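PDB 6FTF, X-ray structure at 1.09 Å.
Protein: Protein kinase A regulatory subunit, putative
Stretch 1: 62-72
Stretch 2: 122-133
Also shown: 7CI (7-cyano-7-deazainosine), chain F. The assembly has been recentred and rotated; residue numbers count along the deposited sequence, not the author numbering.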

# COMPACT_ATOMS: atom_id res chain seq x y z
N GLN A 62 -16.14 14.62 -5.35
CA GLN A 62 -17.51 14.57 -5.85
C GLN A 62 -17.76 13.20 -6.47
O GLN A 62 -16.85 12.56 -7.00
CB GLN A 62 -17.72 15.63 -6.93
CG GLN A 62 -17.41 17.05 -6.49
CD GLN A 62 -17.52 18.02 -7.64
OE1 GLN A 62 -16.54 18.32 -8.34
NE2 GLN A 62 -18.72 18.50 -7.86
N ARG A 63 -19.00 12.74 -6.43
CA ARG A 63 -19.31 11.40 -6.90
C ARG A 63 -19.64 11.39 -8.38
O ARG A 63 -20.33 12.27 -8.88
CB ARG A 63 -20.48 10.83 -6.12
CG ARG A 63 -20.80 9.37 -6.46
CD ARG A 63 -21.67 8.77 -5.37
NE ARG A 63 -22.91 9.52 -5.24
CZ ARG A 63 -23.62 9.65 -4.13
NH1 ARG A 63 -24.73 10.37 -4.17
NH2 ARG A 63 -23.25 9.07 -3.01
N ALA A 64 -19.18 10.35 -9.07
CA ALA A 64 -19.52 10.12 -10.47
C ALA A 64 -19.86 8.66 -10.67
O ALA A 64 -19.34 7.79 -9.96
CB ALA A 64 -18.35 10.50 -11.38
N THR A 65 -20.72 8.37 -11.64
CA THR A 65 -21.05 6.99 -11.95
C THR A 65 -20.91 6.76 -13.44
O THR A 65 -21.06 7.68 -14.25
CB THR A 65 -22.45 6.59 -11.50
OG1 THR A 65 -23.42 7.31 -12.27
CG2 THR A 65 -22.63 6.86 -10.03
N PHE A 66 -20.68 5.50 -13.78
CA PHE A 66 -20.45 5.05 -15.13
C PHE A 66 -21.10 3.69 -15.30
O PHE A 66 -21.42 2.99 -14.34
CB PHE A 66 -18.95 4.90 -15.41
CG PHE A 66 -18.18 6.18 -15.24
CD1 PHE A 66 -17.63 6.52 -14.00
CD2 PHE A 66 -18.00 7.04 -16.30
CE1 PHE A 66 -16.93 7.70 -13.84
CE2 PHE A 66 -17.30 8.22 -16.15
CZ PHE A 66 -16.76 8.55 -14.91
N LYS A 67 -21.31 3.31 -16.57
CA LYS A 67 -21.89 2.03 -16.94
C LYS A 67 -20.90 1.21 -17.75
O LYS A 67 -19.94 1.74 -18.30
CB LYS A 67 -23.16 2.22 -17.78
CG LYS A 67 -24.23 3.00 -17.08
CD LYS A 67 -24.71 2.28 -15.83
CE LYS A 67 -25.87 2.99 -15.16
NZ LYS A 67 -27.09 3.03 -16.02
N HIS A 68 -21.18 -0.09 -17.85
CA HIS A 68 -20.40 -0.99 -18.69
C HIS A 68 -20.11 -0.34 -20.04
O HIS A 68 -21.01 0.19 -20.70
CB HIS A 68 -21.18 -2.28 -18.91
CG HIS A 68 -20.42 -3.32 -19.66
ND1 HIS A 68 -20.52 -3.50 -21.02
CD2 HIS A 68 -19.50 -4.23 -19.23
CE1 HIS A 68 -19.71 -4.47 -21.40
NE2 HIS A 68 -19.09 -4.93 -20.34
N ASP A 69 -18.84 -0.43 -20.46
CA ASP A 69 -18.30 0.07 -21.72
C ASP A 69 -18.10 1.59 -21.77
O ASP A 69 -17.51 2.08 -22.75
CB ASP A 69 -19.07 -0.40 -22.97
CG ASP A 69 -18.68 -1.80 -23.42
OD1 ASP A 69 -17.62 -2.31 -23.03
OD2 ASP A 69 -19.44 -2.38 -24.22
N ASP A 70 -18.52 2.34 -20.76
CA ASP A 70 -18.14 3.74 -20.71
C ASP A 70 -16.63 3.86 -20.51
O ASP A 70 -16.02 3.08 -19.77
CB ASP A 70 -18.78 4.44 -19.51
CG ASP A 70 -20.26 4.71 -19.68
OD1 ASP A 70 -20.80 4.57 -20.80
OD2 ASP A 70 -20.87 5.10 -18.65
N CYS A 71 -16.04 4.87 -21.13
CA CYS A 71 -14.64 5.21 -20.88
C CYS A 71 -14.58 6.34 -19.86
O CYS A 71 -15.15 7.41 -20.08
CB CYS A 71 -13.94 5.63 -22.16
SG CYS A 71 -13.73 4.29 -23.31
N ILE A 72 -13.93 6.08 -18.72
CA ILE A 72 -13.69 7.15 -17.75
C ILE A 72 -12.75 8.19 -18.35
O ILE A 72 -12.90 9.39 -18.12
CB ILE A 72 -13.15 6.55 -16.43
CG1 ILE A 72 -14.19 5.61 -15.82
CG2 ILE A 72 -12.79 7.66 -15.45
CD1 ILE A 72 -13.71 4.84 -14.62
N ALA A 122 -3.45 5.76 -21.12
CA ALA A 122 -4.21 4.57 -21.47
C ALA A 122 -5.70 4.83 -21.31
O ALA A 122 -6.12 5.67 -20.51
CB ALA A 122 -3.83 3.39 -20.57
N THR A 123 -6.49 4.14 -22.12
CA THR A 123 -7.94 4.20 -21.97
C THR A 123 -8.39 3.39 -20.77
O THR A 123 -7.86 2.31 -20.49
CB THR A 123 -8.58 3.71 -23.26
OG1 THR A 123 -8.29 4.66 -24.28
CG2 THR A 123 -10.09 3.57 -23.13
N VAL A 124 -9.36 3.93 -20.04
CA VAL A 124 -9.94 3.30 -18.86
C VAL A 124 -11.40 3.01 -19.17
O VAL A 124 -12.19 3.95 -19.32
CB VAL A 124 -9.81 4.20 -17.63
CG1 VAL A 124 -10.43 3.51 -16.45
CG2 VAL A 124 -8.34 4.56 -17.38
N LYS A 125 -11.76 1.74 -19.27
CA LYS A 125 -13.07 1.34 -19.79
C LYS A 125 -13.77 0.44 -18.79
O LYS A 125 -13.23 -0.61 -18.41
CB LYS A 125 -12.92 0.65 -21.15
CG LYS A 125 -14.21 0.46 -21.91
CD LYS A 125 -13.90 -0.03 -23.30
CE LYS A 125 -15.17 -0.20 -24.13
NZ LYS A 125 -14.84 -0.37 -25.58
N VAL A 126 -14.97 0.83 -18.36
CA VAL A 126 -15.68 0.10 -17.31
C VAL A 126 -16.08 -1.28 -17.80
O VAL A 126 -16.59 -1.44 -18.92
CB VAL A 126 -16.91 0.92 -16.88
CG1 VAL A 126 -17.75 0.15 -15.88
CG2 VAL A 126 -16.48 2.25 -16.32
N CYS A 127 -15.87 -2.30 -16.97
CA CYS A 127 -16.16 -3.66 -17.38
C CYS A 127 -17.10 -4.39 -16.44
O CYS A 127 -17.37 -5.58 -16.66
CB CYS A 127 -14.88 -4.48 -17.61
SG CYS A 127 -13.80 -4.63 -16.18
N THR A 128 -17.64 -3.72 -15.44
CA THR A 128 -18.77 -4.20 -14.67
C THR A 128 -20.02 -3.48 -15.14
O THR A 128 -19.96 -2.56 -15.96
CB THR A 128 -18.53 -3.96 -13.18
OG1 THR A 128 -18.05 -2.62 -12.98
CG2 THR A 128 -17.49 -4.93 -12.65
N ASP A 129 -21.18 -3.91 -14.63
CA ASP A 129 -22.43 -3.27 -15.04
C ASP A 129 -22.44 -1.78 -14.72
O ASP A 129 -22.88 -0.96 -15.53
CB ASP A 129 -23.64 -3.93 -14.37
CG ASP A 129 -23.93 -5.32 -14.89
OD1 ASP A 129 -23.61 -5.62 -16.05
OD2 ASP A 129 -24.52 -6.11 -14.12
N GLU A 130 -21.98 -1.42 -13.52
CA GLU A 130 -21.85 -0.04 -13.10
C GLU A 130 -20.51 0.15 -12.42
O GLU A 130 -19.87 -0.81 -11.98
CB GLU A 130 -22.96 0.38 -12.11
CG GLU A 130 -24.37 0.14 -12.58
CD GLU A 130 -24.91 -1.23 -12.22
OE1 GLU A 130 -24.34 -1.90 -11.32
OE2 GLU A 130 -25.92 -1.63 -12.83
N LEU A 131 -20.10 1.41 -12.30
CA LEU A 131 -18.94 1.79 -11.50
C LEU A 131 -19.26 3.11 -10.84
O LEU A 131 -19.81 4.03 -11.47
CB LEU A 131 -17.69 1.85 -12.37
CG LEU A 131 -16.38 2.19 -11.66
CD1 LEU A 131 -15.19 1.55 -12.39
CD2 LEU A 131 -16.16 3.71 -11.57
N ILE A 132 -18.96 3.20 -9.55
CA ILE A 132 -19.14 4.41 -8.76
C ILE A 132 -17.77 4.87 -8.31
O ILE A 132 -17.00 4.07 -7.77
CB ILE A 132 -20.03 4.15 -7.53
CG1 ILE A 132 -21.41 3.64 -7.94
CG2 ILE A 132 -20.16 5.40 -6.66
CD1 ILE A 132 -22.17 2.94 -6.85
N ALA A 133 -17.47 6.15 -8.50
CA ALA A 133 -16.18 6.70 -8.13
C ALA A 133 -16.35 8.02 -7.40
O ALA A 133 -17.35 8.73 -7.55
CB ALA A 133 -15.31 6.92 -9.36
C1 7CI F . -3.85 3.58 -15.33
N1 7CI F . -2.66 2.94 -15.97
O1 7CI F . -4.66 4.15 -16.35
C2 7CI F . -2.14 1.78 -15.58
N2 7CI F . -2.48 0.97 -14.55
O2 7CI F . -4.36 4.76 -13.39
C3 7CI F . -1.75 -0.15 -14.36
N3 7CI F . -0.68 -0.46 -15.20
O3 7CI F . -3.75 7.03 -14.54
C4 7CI F . -0.32 0.35 -16.23
N4 7CI F . 0.68 2.87 -19.41
C5 7CI F . -1.05 1.52 -16.47
O5 7CI F . 0.67 -0.00 -16.94
C6 7CI F . -0.98 2.59 -17.44
C7 7CI F . -2.04 3.43 -17.08
C8 7CI F . -0.07 2.74 -18.52
C9 7CI F . -3.49 4.68 -14.44
C10 7CI F . -3.56 5.83 -15.30
C11 7CI F . -4.79 5.54 -16.13
C12 7CI F . -4.83 6.32 -17.52
O4 7CI F . -3.59 6.19 -18.18
O HOH W 1 -17.44 -7.33 -19.16
O HOH W 2 -15.92 -2.97 -21.10

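The antiparallel pairing between these two stretches is broken in the middle and resumes with its register shifted by one residue. In the first ladder Lys 67 lies across from Glu 130, with CA atoms 4.4 Å apart; in the second, Cys 71 lies across from Lys 125, CA to CA 4.3 Å. Three residues intervene on the first stretch and four on the second, which accounts for the shift.

The first ladder is regular. The axes of strands 62-67 and 130-133 approach to 4.6 Å, with their directions 163° apart. Ala 64 and Ala 133 form a reciprocal pair: Ala 64 N donates to Ala 133 O and Ala 133 N to Ala 64 O, each at 2.9 Å and each with an N-H...O angle of 170°. Phe 66 and Leu 131 repeat the pattern, Phe 66 N to Leu 131 O and Leu 131 N to Phe 66 O, both 2.9 Å, but the angles of 149° and 155° are more bent. At the non-hydrogen-bonded positions the chains come closer, as expected for antiparallel strands, and CA-H...O contacts supplement the amide hydrogen bonds: Thr 65 CA lies 3.2 Å from Leu 131 O, and Glu 130 CA 3.3 Å from Phe 66 O.

Where the ladder breaks, a type II turn from Lys 67 to Asp 70 carries the first stretch around. It is closed by Asp 70 N donating to Lys 67 O at 2.9 Å, and braced by Lys 67 N donating to Asp 70 OD2 at 2.8 Å and 171°. The positive phi of Asp 69, 76°, suits the third position of such a turn. The turn remains tied to the other stretch through its backbone: His 68 N donates to Asp 129 O at 3.0 Å, and Asp 69 N to Val 126 O at 2.9 Å. Val 126 N then returns a bond to Asp 70 O, 2.9 Å and 171°, leading into the second ladder, where Ile 72 N reaches Val 124 O at 2.8 Å with a less linear angle of 134°.

Two waters extend this polar region. One lies 3.1 Å from His 68 NE2 and donates to Cys 127 O, also at 3.1 Å; the other donates to both Asp 69 OD1 and Val 126 O, at 2.7 Å each. Asp 69 OD1 and Lys 125 NZ are 4.2 Å apart, so their opposite charges are near each other without forming a salt bridge.

Apolar packing links the two ladders. Val 126, whose CA-to-CB bond points toward the first stretch, places CG2 3.7 Å from Phe 66 CB and 4.1 Å from Ile 72 CG1. Leu 131 CD2 likewise meets both residues, 4.0 Å from Phe 66 CD1 and 4.1 Å from Ile 72 CD1. Thus the side chains of Phe 66 and Ile 72, on opposite sides of the turn in sequence, share the same two partners despite the shifted register.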